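Local coordinates for protein aromatic amino acid aminotransferase I (Candida albicans WO-1, PDB 6HNU) that probably transfers the amino group of aromatic L-amino acids to 2-oxoglutarate, using pyridoxal 5'-phosphate as cofactor, at residues D234-K238 against Y239-I243; D11-H14 against L15-N18. All coordinates share one frame; numbering follows the deposited sequence.

Interaction 1. Residues D234-K238 against Y239-I243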
loop_
_atom_site.group_PDB
_atom_site.type_symbol
_atom_site.label_atom_id
_atom_site.label_comp_id
_atom_site.label_asym_id
_atom_site.label_seq_id
_atom_site.Cartn_x
_atom_site.Cartn_y
_atom_site.Cartn_z
ATOM N N ASP B 234 10.147 -26.976 15.717
ATOM C CA ASP B 234 9.654 -28.362 15.994
ATOM C C ASP B 234 8.213 -28.320 16.529
ATOM O O ASP B 234 7.405 -29.193 16.155
ATOM C CB ASP B 234 10.602 -29.122 16.932
ATOM C CG ASP B 234 11.923 -29.496 16.284
ATOM O OD1 ASP B 234 12.025 -29.333 15.095
ATOM O OD2 ASP B 234 12.847 -29.899 17.002
ATOM N N ILE B 235 7.884 -27.350 17.368
ATOM C CA ILE B 235 6.506 -27.193 17.911
ATOM C C ILE B 235 5.564 -26.820 16.764
ATOM O O ILE B 235 4.496 -27.432 16.654
ATOM C CB ILE B 235 6.516 -26.168 19.047
ATOM C CG1 ILE B 235 7.348 -26.702 20.220
ATOM C CG2 ILE B 235 5.112 -25.785 19.455
ATOM C CD1 ILE B 235 7.749 -25.632 21.163
ATOM N N ALA B 236 5.968 -25.895 15.886
ATOM C CA ALA B 236 5.125 -25.482 14.728
ATOM C C ALA B 236 4.866 -26.719 13.857
ATOM O O ALA B 236 3.753 -26.907 13.417
ATOM C CB ALA B 236 5.819 -24.376 13.965
ATOM N N CYS B 237 5.840 -27.608 13.704
ATOM C CA CYS B 237 5.690 -28.802 12.834
ATOM C C CYS B 237 4.770 -29.813 13.523
ATOM O O CYS B 237 3.925 -30.407 12.842
ATOM C CB CYS B 237 7.019 -29.438 12.490
ATOM S SG CYS B 237 8.084 -28.417 11.437
ATOM N N LYS B 238 4.916 -29.969 14.828
ATOM C CA LYS B 238 4.208 -31.018 15.611
ATOM C C LYS B 238 2.738 -30.636 15.692
ATOM O O LYS B 238 1.884 -31.526 15.576
ATOM C CB LYS B 238 4.861 -31.183 16.992
ATOM C CG LYS B 238 4.118 -32.049 18.009
ATOM C CD LYS B 238 4.823 -32.126 19.362
ATOM C CE LYS B 238 4.143 -33.056 20.353
ATOM N NZ LYS B 238 4.831 -33.040 21.669
ATOM N N TYR B 239 2.422 -29.355 15.860
ATOM C CA TYR B 239 1.009 -28.955 16.009
ATOM C C TYR B 239 0.473 -28.367 14.698
ATOM O O TYR B 239 -0.682 -27.994 14.671
ATOM C CB TYR B 239 0.862 -28.024 17.200
ATOM C CG TYR B 239 1.183 -28.717 18.486
ATOM C CD1 TYR B 239 0.252 -29.583 19.058
ATOM C CD2 TYR B 239 2.425 -28.591 19.076
ATOM C CE1 TYR B 239 0.526 -30.231 20.247
ATOM C CE2 TYR B 239 2.735 -29.258 20.247
ATOM C CZ TYR B 239 1.769 -30.076 20.843
ATOM O OH TYR B 239 2.055 -30.742 21.997
ATOM N N ASP B 240 1.297 -28.306 13.654
ATOM C CA ASP B 240 0.873 -27.837 12.304
ATOM C C ASP B 240 0.277 -26.427 12.338
ATOM O O ASP B 240 -0.859 -26.233 11.920
ATOM C CB ASP B 240 -0.083 -28.842 11.662
ATOM C CG ASP B 240 -0.357 -28.533 10.205
ATOM O OD1 ASP B 240 0.518 -27.907 9.564
ATOM O OD2 ASP B 240 -1.466 -28.884 9.746
ATOM N N PHE B 241 1.083 -25.425 12.698
ATOM C CA PHE B 241 0.746 -23.998 12.533
ATOM C C PHE B 241 1.938 -23.360 11.810
ATOM O O PHE B 241 3.038 -23.956 11.812
ATOM C CB PHE B 241 0.330 -23.324 13.850
ATOM C CG PHE B 241 1.345 -23.354 14.969
ATOM C CD1 PHE B 241 2.425 -22.477 14.988
ATOM C CD2 PHE B 241 1.209 -24.240 16.022
ATOM C CE1 PHE B 241 3.370 -22.558 15.997
ATOM C CE2 PHE B 241 2.129 -24.282 17.057
ATOM C CZ PHE B 241 3.199 -23.431 17.048
ATOM N N LEU B 242 1.719 -22.212 11.177
ATOM C CA LEU B 242 2.804 -21.477 10.478
ATOM C C LEU B 242 3.603 -20.635 11.465
ATOM O O LEU B 242 3.139 -20.317 12.570
ATOM C CB LEU B 242 2.223 -20.570 9.387
ATOM C CG LEU B 242 1.262 -21.233 8.410
ATOM C CD1 LEU B 242 0.496 -20.203 7.633
ATOM C CD2 LEU B 242 1.989 -22.170 7.491
ATOM N N ILE B 243 4.774 -20.192 11.035
ATOM C CA ILE B 243 5.524 -19.176 11.807
ATOM C C ILE B 243 5.654 -17.969 10.899
ATOM O O ILE B 243 6.147 -18.131 9.759
ATOM C CB ILE B 243 6.894 -19.690 12.296
ATOM C CG1 ILE B 243 6.768 -20.796 13.342
ATOM C CG2 ILE B 243 7.758 -18.539 12.789
ATOM C CD1 ILE B 243 8.065 -21.531 13.601
#
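Ala236 lies against one face of the Phe241 ring at the point where a helix ends and the chain doubles back. Its CA sits 3.8 Å from the ring centroid, 18° off the normal, a CH-pi contact, while its CB also meets Ile243 CD1 at 3.6 Å. The Phe241 ring reaches back over the helix because its CG is set between the backbone N and the carbonyl carbon (chi1 59°). At the ring edge, Ile235 CG2 touches Phe241 CZ and, equally, CD2 of Tyr239. The backbone closes helix 226-239 with a Schellman motif: Asp240 has positive phi, Phe241 N donates to Ala236 O at 3.1 Å, and the inner bond, Asp240 N to Cys237 O, is weak at 3.5 Å. Just before it, Tyr239 N donates to Ile235 O. This is the helix-to-strand connection of a beta-alpha-beta unit in the large domain of the aminotransferase, leading into strand 242-246. The other flank is looser and more exposed. There the extended Lys238 chain runs alongside Tyr239, with CG over the ring face at 4.1 Å from its centroid. Both polar ends, Lys238 NZ and Tyr239 OH, converge on the carboxylate of Glu196, the first as a salt bridge.

Interaction 2. Residues D11-H14 against L15-N18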
loop_
_atom_site.group_PDB
_atom_site.type_symbol
_atom_site.label_atom_id
_atom_site.label_comp_id
_atom_site.label_asym_id
_atom_site.label_seq_id
_atom_site.Cartn_x
_atom_site.Cartn_y
_atom_site.Cartn_z
ATOM N N ASP B 11 2.106 -29.450 1.694
ATOM C CA ASP B 11 0.864 -28.787 1.244
ATOM C C ASP B 11 0.210 -28.154 2.467
ATOM O O ASP B 11 -0.289 -28.895 3.328
ATOM C CB ASP B 11 -0.076 -29.787 0.568
ATOM C CG ASP B 11 -1.255 -29.084 -0.064
ATOM O OD1 ASP B 11 -1.727 -28.090 0.518
ATOM O OD2 ASP B 11 -1.679 -29.538 -1.138
ATOM N N LEU B 12 0.200 -26.827 2.553
ATOM C CA LEU B 12 -0.383 -26.136 3.726
ATOM C C LEU B 12 -1.602 -25.330 3.291
ATOM O O LEU B 12 -2.003 -24.395 4.017
ATOM C CB LEU B 12 0.707 -25.269 4.368
ATOM C CG LEU B 12 1.914 -26.039 4.909
ATOM C CD1 LEU B 12 2.936 -25.095 5.540
ATOM C CD2 LEU B 12 1.497 -27.081 5.931
ATOM N N THR B 13 -2.213 -25.662 2.154
ATOM C CA THR B 13 -3.337 -24.827 1.654
ATOM C C THR B 13 -4.502 -24.961 2.645
ATOM O O THR B 13 -5.249 -24.004 2.782
ATOM C CB THR B 13 -3.630 -25.071 0.166
ATOM O OG1 THR B 13 -3.910 -26.450 0.036
ATOM C CG2 THR B 13 -2.496 -24.666 -0.757
ATOM N N HIS B 14 -4.556 -26.010 3.470
ATOM C CA HIS B 14 -5.582 -26.139 4.540
ATOM C C HIS B 14 -5.409 -25.047 5.623
ATOM O O HIS B 14 -6.334 -24.832 6.435
ATOM C CB HIS B 14 -5.572 -27.570 5.121
ATOM C CG HIS B 14 -4.291 -27.932 5.808
ATOM N ND1 HIS B 14 -3.167 -28.318 5.113
ATOM C CD2 HIS B 14 -3.948 -27.942 7.106
ATOM C CE1 HIS B 14 -2.194 -28.587 5.964
ATOM N NE2 HIS B 14 -2.641 -28.343 7.191
ATOM N N LEU B 15 -4.298 -24.319 5.665
ATOM C CA LEU B 15 -4.127 -23.265 6.709
ATOM C C LEU B 15 -4.578 -21.898 6.176
ATOM O O LEU B 15 -4.697 -20.942 6.987
ATOM C CB LEU B 15 -2.670 -23.268 7.177
ATOM C CG LEU B 15 -2.264 -24.552 7.897
ATOM C CD1 LEU B 15 -0.829 -24.442 8.391
ATOM C CD2 LEU B 15 -3.235 -24.864 9.040
ATOM N N LEU B 16 -4.839 -21.790 4.865
ATOM C CA LEU B 16 -5.454 -20.558 4.305
ATOM C C LEU B 16 -6.849 -20.374 4.905
ATOM O O LEU B 16 -7.540 -21.379 5.133
ATOM C CB LEU B 16 -5.553 -20.660 2.785
ATOM C CG LEU B 16 -4.240 -20.704 2.027
ATOM C CD1 LEU B 16 -4.483 -21.156 0.603
ATOM C CD2 LEU B 16 -3.513 -19.341 2.042
ATOM N N SER B 17 -7.242 -19.128 5.147
ATOM C CA SER B 17 -8.633 -18.733 5.443
ATOM C C SER B 17 -9.516 -19.128 4.239
ATOM O O SER B 17 -9.018 -19.112 3.065
ATOM C CB SER B 17 -8.715 -17.270 5.744
ATOM O OG SER B 17 -8.759 -16.507 4.556
ATOM N N ASN B 18 -10.770 -19.481 4.504
ATOM C CA ASN B 18 -11.820 -19.712 3.478
ATOM C C ASN B 18 -11.840 -18.523 2.502
ATOM O O ASN B 18 -11.837 -18.769 1.276
ATOM C CB ASN B 18 -13.174 -19.973 4.151
ATOM C CG ASN B 18 -13.231 -21.335 4.812
ATOM O OD1 ASN B 18 -12.326 -22.154 4.647
ATOM N ND2 ASN B 18 -14.285 -21.590 5.572
HETATM O O HOH W 1 -7.593 -22.763 7.826
#
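Leu12 and Leu15 are joined by the first of two successive i+3 backbone bonds that wind this short stretch into a 3-10 turn. Leu15 N donates to Leu12 O at 2.8 Å, nearly straight at 164°, and Leu16 N follows with a bond to Thr13 O at 3.1 Å. After Leu16 the chain extends, and a water donating to both His14 O and Leu16 O bridges the bend.

The start of the turn is gripped by Asp11, whose OD1 accepts two bonds: one from Thr13 N at 3.0 Å, the other from Thr13 OG1 through the syn lone pair. The hydroxyl comes within range because it sits between the backbone N and the carbonyl carbon (chi1 58°). His14 has a similar first torsion, 64°, which folds its imidazole back alongside Leu15; Leu15 CG lies over the ring face, 4.2 Å from the centroid, and its CD2 approaches His14 CD2 at 3.7 Å. The far end of this ring is held through NE2, probably hydrogen-bonded to Asp240. Leu12 and Leu15 meet more loosely, CD2 to CD1 at 4.3 Å, and both rest on Leu242. Leu16 CB and CG abut Thr13 O, while the rest of the side chain packs on helices 141-152 and 315-327.

An Asx turn opening a 3-10 turn is thus followed by an N-cap, where Ser17 OG accepts from Ser20 N at the start of helix 18-22, all within the N-terminal segment that lies against strand 242-246.

Although interaction 2 closes more than 200 residues before interaction 1 opens, the two touch, their centres about 14 Å apart. The bridge is partly polar, with Asp240 OD2 probably hydrogen-bonded to His14 NE2 at 2.9 Å, and partly apolar, with Leu242 CD2 packed against Leu12 CD1 at 3.6 Å. Interaction 1 is partly buried: aromatic and aliphatic packing joins consecutive elements of the central fold, while exposed Lys238 and partly exposed Tyr239 form its open flank. Interaction 2 is a buried contact, with exposed His14 the exception; Leu12 and Leu15 pack on Leu242, and Leu16 on two helices. Asp240 also forms a salt bridge with Arg291, so one carboxylate serves both the domain and its N-terminal segment.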